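Local structure of dehalogenase-like hydrolase (Ralstonia solanacearum, 3UMB) at residues A35-T48 and V67-L81. The protein probably catalyses the hydrolytic dehalogenation of small (S)-2-haloalkanoic acids, giving the corresponding (R)-2-hydroxyalkanoic acids and a halide ion. Numbering follows the deposited sequence.
Sequences ALSVLWRDRQIDYT and VTVDALRYACARLNL. With MG (magnesium ion), chain H; MG (magnesium ion), chain I.
Thr68 O is gripped by two donors: Trp40 NE1 reaches it at 3.1 Å across the interface, while Leu72 N makes the ordinary helical bond from the other face of the carbonyl plane. The pair illustrates how a buried indole can be tied to a helix backbone within the helical cap that HAD-family haloacid dehalogenases carry beside their Rossmann-like core. Here the segments 35-48 and 67-78, on helices 33-54 and 64-78, run roughly antiparallel, with 134° between their directions and their axes 8.2 Å apart at closest. With CG anti to the backbone nitrogen (chi1 -175°), the Trp40 ring is a knob among Thr68, Ala71, Leu72 and Ala75. Leu72 CD1 sits over one face in a CH-pi contact, 3.6 Å from the centroid of the six-membered ring of Trp40. One turn on, the Gln44 amide gives a nearly straight bond from NE2 to Thr68 OG1 (2.6 Å), lying in the amide plane; Arg41 NH1 donates to Gln44 OE1, so both ends of the amide are held. Ala71 is the reciprocal knob, its CB 3.3 Å from Gln44 N, and small enough to let the backbones come close. Tyr47 fills a hole formed by Val67, Asp70, Ala71 and Tyr74, its hydroxyl hydrogen-bonded to the carboxylate of Glu206 and the backbone N of Ala207, both of the second subunit. Arg43, bent at chi2 and chi3, has Tyr74 CE2 over one face of its guanidinium, the two planes 21° apart; it salt-bridges Asp42 and Glu206 of the second subunit, which probably eases its closeness to Arg78. Asp42 OD1 binds a magnesium ion shared with Asp42 of that subunit, placing this face at the dimer interface. Toward the other end, Leu36 and Leu39 pack on Ala75 and Leu79. A Schellman motif then ends the second helix, where Ala77 O and Asn80 OD1 bind another magnesium ion, the latter at 2.5 Å.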
loop_
_atom_site.group_PDB
_atom_site.type_symbol
_atom_site.label_atom_id
_atom_site.label_comp_id
_atom_site.label_asym_id
_atom_site.label_seq_id
_atom_site.Cartn_x
_atom_site.Cartn_y
_atom_site.Cartn_z
ATOM N N ALA A 35 -18.062 -2.485 5.808
ATOM C CA ALA A 35 -16.991 -3.464 5.591
ATOM C C ALA A 35 -16.514 -3.457 4.137
ATOM O O ALA A 35 -15.299 -3.423 3.893
ATOM C CB ALA A 35 -17.435 -4.861 5.990
ATOM N N LEU A 36 -17.457 -3.498 3.185
ATOM C CA LEU A 36 -17.113 -3.461 1.774
ATOM C C LEU A 36 -16.324 -2.194 1.442
ATOM O O LEU A 36 -15.340 -2.253 0.689
ATOM C CB LEU A 36 -18.357 -3.514 0.880
ATOM C CG LEU A 36 -18.171 -3.425 -0.632
ATOM C CD1 LEU A 36 -17.142 -4.421 -1.138
ATOM C CD2 LEU A 36 -19.480 -3.638 -1.418
ATOM N N SER A 37 -16.787 -1.064 1.995
ATOM C CA SER A 37 -16.341 0.230 1.538
ATOM C C SER A 37 -14.925 0.398 2.059
ATOM O O SER A 37 -14.025 0.726 1.296
ATOM C CB SER A 37 -17.312 1.362 1.942
ATOM O OG SER A 37 -17.070 1.805 3.254
ATOM N N VAL A 38 -14.715 0.073 3.328
ATOM C CA VAL A 38 -13.361 -0.035 3.858
ATOM C C VAL A 38 -12.426 -0.965 3.051
ATOM O O VAL A 38 -11.335 -0.522 2.651
ATOM C CB VAL A 38 -13.335 -0.490 5.314
ATOM C CG1 VAL A 38 -11.893 -0.537 5.792
ATOM C CG2 VAL A 38 -14.153 0.478 6.208
ATOM N N LEU A 39 -12.822 -2.238 2.829
ATOM C CA LEU A 39 -11.956 -3.192 2.124
ATOM C C LEU A 39 -11.666 -2.721 0.711
ATOM O O LEU A 39 -10.561 -2.861 0.229
ATOM C CB LEU A 39 -12.540 -4.613 2.107
ATOM C CG LEU A 39 -11.720 -5.713 1.455
ATOM C CD1 LEU A 39 -10.309 -5.741 2.033
ATOM C CD2 LEU A 39 -12.462 -7.083 1.551
ATOM N N TRP A 40 -12.664 -2.103 0.091
ATOM C CA TRP A 40 -12.582 -1.634 -1.279
ATOM C C TRP A 40 -11.595 -0.474 -1.475
ATOM O O TRP A 40 -10.781 -0.493 -2.413
ATOM C CB TRP A 40 -13.960 -1.201 -1.690
ATOM C CG TRP A 40 -14.122 -0.806 -3.087
ATOM C CD1 TRP A 40 -13.272 -1.007 -4.131
ATOM C CD2 TRP A 40 -15.262 -0.165 -3.603
ATOM N NE1 TRP A 40 -13.819 -0.498 -5.294
ATOM C CE2 TRP A 40 -15.045 0.035 -4.983
ATOM C CE3 TRP A 40 -16.455 0.318 -3.014
ATOM C CZ2 TRP A 40 -15.983 0.675 -5.797
ATOM C CZ3 TRP A 40 -17.393 0.940 -3.826
ATOM C CH2 TRP A 40 -17.147 1.124 -5.207
ATOM N N ARG A 41 -11.652 0.501 -0.572
ATOM C CA ARG A 41 -10.708 1.622 -0.571
ATOM C C ARG A 41 -9.282 1.130 -0.296
ATOM O O ARG A 41 -8.350 1.506 -1.005
ATOM C CB ARG A 41 -11.145 2.689 0.437
ATOM C CG ARG A 41 -10.227 3.928 0.568
ATOM C CD ARG A 41 -10.032 4.717 -0.773
ATOM N NE ARG A 41 -9.104 5.846 -0.591
ATOM C CZ ARG A 41 -8.505 6.514 -1.590
ATOM N NH1 ARG A 41 -8.724 6.186 -2.873
ATOM N NH2 ARG A 41 -7.664 7.512 -1.314
ATOM N N ASP A 42 -9.127 0.265 0.704
ATOM C CA ASP A 42 -7.846 -0.377 0.981
ATOM C C ASP A 42 -7.258 -1.003 -0.273
ATOM O O ASP A 42 -6.134 -0.700 -0.652
ATOM C CB ASP A 42 -7.986 -1.479 2.032
ATOM C CG ASP A 42 -6.619 -2.101 2.456
ATOM O OD1 ASP A 42 -5.804 -1.376 3.108
ATOM O OD2 ASP A 42 -6.376 -3.316 2.154
ATOM N N ARG A 43 -7.995 -1.902 -0.902
ATOM C CA ARG A 43 -7.432 -2.620 -2.066
ATOM C C ARG A 43 -7.264 -1.714 -3.272
ATOM O O ARG A 43 -6.333 -1.886 -4.044
ATOM C CB ARG A 43 -8.193 -3.918 -2.404
ATOM C CG ARG A 43 -7.948 -5.005 -1.343
ATOM C CD ARG A 43 -6.466 -5.372 -1.298
ATOM N NE ARG A 43 -6.236 -6.779 -0.980
ATOM C CZ ARG A 43 -6.096 -7.270 0.265
ATOM N NH1 ARG A 43 -5.842 -8.565 0.465
ATOM N NH2 ARG A 43 -6.211 -6.491 1.341
ATOM N N GLN A 44 -8.116 -0.689 -3.392
ATOM C CA GLN A 44 -7.973 0.242 -4.515
ATOM C C GLN A 44 -6.601 0.913 -4.465
ATOM O O GLN A 44 -5.851 0.904 -5.423
ATOM C CB GLN A 44 -9.132 1.242 -4.531
ATOM C CG GLN A 44 -9.007 2.377 -5.501
ATOM C CD GLN A 44 -9.994 3.495 -5.196
ATOM O OE1 GLN A 44 -10.029 3.991 -4.074
ATOM N NE2 GLN A 44 -10.849 3.846 -6.184
ATOM N N ILE A 45 -6.261 1.420 -3.301
ATOM C CA ILE A 45 -5.001 2.043 -3.091
ATOM C C ILE A 45 -3.861 1.025 -3.092
ATOM O O ILE A 45 -2.869 1.247 -3.723
ATOM C CB ILE A 45 -5.079 2.933 -1.866
ATOM C CG1 ILE A 45 -5.959 4.132 -2.193
ATOM C CG2 ILE A 45 -3.700 3.458 -1.459
ATOM C CD1 ILE A 45 -5.383 5.021 -3.376
ATOM N N ASP A 46 -4.018 -0.107 -2.431
ATOM C CA ASP A 46 -2.996 -1.115 -2.448
ATOM C C ASP A 46 -2.611 -1.443 -3.879
ATOM O O ASP A 46 -1.424 -1.559 -4.175
ATOM C CB ASP A 46 -3.487 -2.388 -1.789
ATOM C CG ASP A 46 -3.538 -2.284 -0.293
ATOM O OD1 ASP A 46 -3.100 -1.217 0.226
ATOM O OD2 ASP A 46 -4.043 -3.269 0.327
ATOM N N TYR A 47 -3.617 -1.621 -4.758
ATOM C CA TYR A 47 -3.375 -2.020 -6.137
ATOM C C TYR A 47 -2.651 -0.957 -6.938
ATOM O O TYR A 47 -1.805 -1.297 -7.738
ATOM C CB TYR A 47 -4.659 -2.465 -6.852
ATOM C CG TYR A 47 -5.264 -3.801 -6.381
ATOM C CD1 TYR A 47 -4.579 -4.671 -5.497
ATOM C CD2 TYR A 47 -6.491 -4.233 -6.859
ATOM C CE1 TYR A 47 -5.155 -5.907 -5.065
ATOM C CE2 TYR A 47 -7.070 -5.471 -6.435
ATOM C CZ TYR A 47 -6.389 -6.294 -5.560
ATOM O OH TYR A 47 -6.953 -7.497 -5.188
ATOM N N THR A 48 -2.926 0.323 -6.710
ATOM C CA THR A 48 -2.176 1.379 -7.442
ATOM C C THR A 48 -0.690 1.351 -7.047
ATOM O O THR A 48 0.168 1.481 -7.885
ATOM C CB THR A 48 -2.721 2.775 -7.153
ATOM O OG1 THR A 48 -2.570 3.067 -5.774
ATOM C CG2 THR A 48 -4.201 2.908 -7.554
ATOM N N VAL A 67 -8.748 -0.171 -12.120
ATOM C CA VAL A 67 -8.212 -0.590 -10.825
ATOM C C VAL A 67 -9.323 -0.581 -9.776
ATOM O O VAL A 67 -9.303 -1.400 -8.863
ATOM C CB VAL A 67 -6.985 0.273 -10.334
ATOM C CG1 VAL A 67 -6.632 -0.056 -8.854
ATOM C CG2 VAL A 67 -5.732 0.095 -11.312
ATOM N N THR A 68 -10.276 0.359 -9.892
ATOM C CA THR A 68 -11.338 0.502 -8.891
ATOM C C THR A 68 -12.330 -0.692 -9.050
ATOM O O THR A 68 -12.848 -1.219 -8.101
ATOM C CB THR A 68 -11.996 1.894 -8.957
ATOM O OG1 THR A 68 -11.057 2.889 -8.541
ATOM C CG2 THR A 68 -13.232 1.991 -8.069
ATOM N N VAL A 69 -12.550 -1.129 -10.270
ATOM C CA VAL A 69 -13.388 -2.299 -10.546
ATOM C C VAL A 69 -12.707 -3.544 -9.946
ATOM O O VAL A 69 -13.307 -4.235 -9.137
ATOM C CB VAL A 69 -13.627 -2.403 -12.082
ATOM C CG1 VAL A 69 -14.239 -3.741 -12.481
ATOM C CG2 VAL A 69 -14.501 -1.202 -12.554
ATOM N N ASP A 70 -11.427 -3.751 -10.285
ATOM C CA ASP A 70 -10.624 -4.831 -9.700
ATOM C C ASP A 70 -10.745 -4.872 -8.175
ATOM O O ASP A 70 -10.993 -5.920 -7.593
ATOM C CB ASP A 70 -9.156 -4.674 -10.061
ATOM C CG ASP A 70 -8.902 -4.782 -11.524
ATOM O OD1 ASP A 70 -9.798 -5.313 -12.190
ATOM O OD2 ASP A 70 -7.839 -4.301 -12.008
ATOM N N ALA A 71 -10.523 -3.749 -7.523
ATOM C CA ALA A 71 -10.560 -3.721 -6.062
ATOM C C ALA A 71 -11.964 -4.069 -5.562
ATOM O O ALA A 71 -12.110 -4.758 -4.550
ATOM C CB ALA A 71 -10.116 -2.355 -5.490
ATOM N N LEU A 72 -12.990 -3.553 -6.234
ATOM C CA LEU A 72 -14.368 -3.785 -5.806
ATOM C C LEU A 72 -14.723 -5.271 -5.918
ATOM O O LEU A 72 -15.385 -5.831 -5.044
ATOM C CB LEU A 72 -15.339 -2.990 -6.684
ATOM C CG LEU A 72 -16.837 -3.325 -6.517
ATOM C CD1 LEU A 72 -17.260 -2.862 -5.121
ATOM C CD2 LEU A 72 -17.663 -2.692 -7.604
ATOM N N ARG A 73 -14.337 -5.856 -7.049
ATOM C CA ARG A 73 -14.437 -7.286 -7.286
ATOM C C ARG A 73 -13.701 -8.151 -6.282
ATOM O O ARG A 73 -14.272 -9.143 -5.762
ATOM C CB ARG A 73 -13.929 -7.637 -8.666
ATOM C CG ARG A 73 -14.861 -7.170 -9.768
ATOM C CD ARG A 73 -14.347 -7.469 -11.168
ATOM N NE ARG A 73 -15.324 -6.986 -12.175
ATOM C CZ ARG A 73 -15.067 -6.751 -13.465
ATOM N NH1 ARG A 73 -13.851 -6.928 -13.972
ATOM N NH2 ARG A 73 -16.033 -6.313 -14.255
ATOM N N TYR A 74 -12.428 -7.837 -6.016
ATOM C CA TYR A 74 -11.728 -8.591 -4.973
ATOM C C TYR A 74 -12.518 -8.453 -3.648
ATOM O O TYR A 74 -12.751 -9.450 -2.943
ATOM C CB TYR A 74 -10.292 -8.130 -4.756
ATOM C CG TYR A 74 -9.689 -8.791 -3.553
ATOM C CD1 TYR A 74 -8.968 -9.961 -3.690
ATOM C CD2 TYR A 74 -9.831 -8.243 -2.294
ATOM C CE1 TYR A 74 -8.422 -10.610 -2.606
ATOM C CE2 TYR A 74 -9.284 -8.865 -1.175
ATOM C CZ TYR A 74 -8.577 -10.080 -1.352
ATOM O OH TYR A 74 -8.024 -10.763 -0.287
ATOM N N ALA A 75 -12.906 -7.226 -3.297
ATOM C CA ALA A 75 -13.522 -7.004 -1.961
ATOM C C ALA A 75 -14.840 -7.824 -1.827
ATOM O O ALA A 75 -15.150 -8.377 -0.781
ATOM C CB ALA A 75 -13.776 -5.544 -1.733
ATOM N N CYS A 76 -15.583 -7.940 -2.919
ATOM C CA CYS A 76 -16.849 -8.672 -2.858
ATOM C C CYS A 76 -16.635 -10.182 -2.725
ATOM O O CYS A 76 -17.325 -10.789 -1.935
ATOM C CB CYS A 76 -17.741 -8.325 -4.046
ATOM S SG CYS A 76 -18.508 -6.676 -3.820
ATOM N N ALA A 77 -15.667 -10.730 -3.464
ATOM C CA ALA A 77 -15.272 -12.123 -3.414
ATOM C C ALA A 77 -14.835 -12.483 -2.025
ATOM O O ALA A 77 -15.310 -13.464 -1.473
ATOM C CB ALA A 77 -14.114 -12.435 -4.441
ATOM N N ARG A 78 -13.970 -11.657 -1.443
ATOM C CA ARG A 78 -13.445 -11.853 -0.074
ATOM C C ARG A 78 -14.535 -11.813 0.993
ATOM O O ARG A 78 -14.487 -12.521 1.973
ATOM C CB ARG A 78 -12.389 -10.778 0.194
ATOM C CG ARG A 78 -11.924 -10.515 1.620
ATOM C CD ARG A 78 -10.710 -11.365 2.066
ATOM N NE ARG A 78 -10.172 -10.830 3.328
ATOM C CZ ARG A 78 -9.154 -9.944 3.436
ATOM N NH1 ARG A 78 -8.457 -9.501 2.381
ATOM N NH2 ARG A 78 -8.805 -9.516 4.643
ATOM N N LEU A 79 -15.513 -10.929 0.799
ATOM C CA LEU A 79 -16.523 -10.654 1.791
ATOM C C LEU A 79 -17.769 -11.474 1.490
ATOM O O LEU A 79 -18.804 -11.301 2.148
ATOM C CB LEU A 79 -16.872 -9.153 1.781
ATOM C CG LEU A 79 -15.983 -8.147 2.528
ATOM C CD1 LEU A 79 -16.519 -6.744 2.312
ATOM C CD2 LEU A 79 -15.904 -8.509 4.028
ATOM N N ASN A 80 -17.676 -12.346 0.494
ATOM C CA ASN A 80 -18.770 -13.252 0.091
ATOM C C ASN A 80 -20.088 -12.574 -0.284
ATOM O O ASN A 80 -21.154 -13.134 -0.019
ATOM C CB ASN A 80 -19.009 -14.307 1.181
ATOM C CG ASN A 80 -17.837 -15.221 1.329
ATOM O OD1 ASN A 80 -17.294 -15.687 0.317
ATOM N ND2 ASN A 80 -17.427 -15.494 2.578
ATOM N N LEU A 81 -19.989 -11.426 -0.964
ATOM C CA LEU A 81 -21.136 -10.637 -1.427
ATOM C C LEU A 81 -21.557 -10.894 -2.893
ATOM O O LEU A 81 -20.696 -10.949 -3.776
ATOM C CB LEU A 81 -20.808 -9.154 -1.265
ATOM C CG LEU A 81 -20.302 -8.719 0.105
ATOM C CD1 LEU A 81 -19.948 -7.209 0.054
ATOM C CD2 LEU A 81 -21.331 -9.005 1.185
HETATM MG MG MG H . -3.513 -1.143 3.155
HETATM MG MG MG I . -15.682 -15.790 -1.566
HETATM O O HOH W 1 -4.156 -3.401 3.460
HETATM O O HOH W 2 -4.597 0.550 4.402
#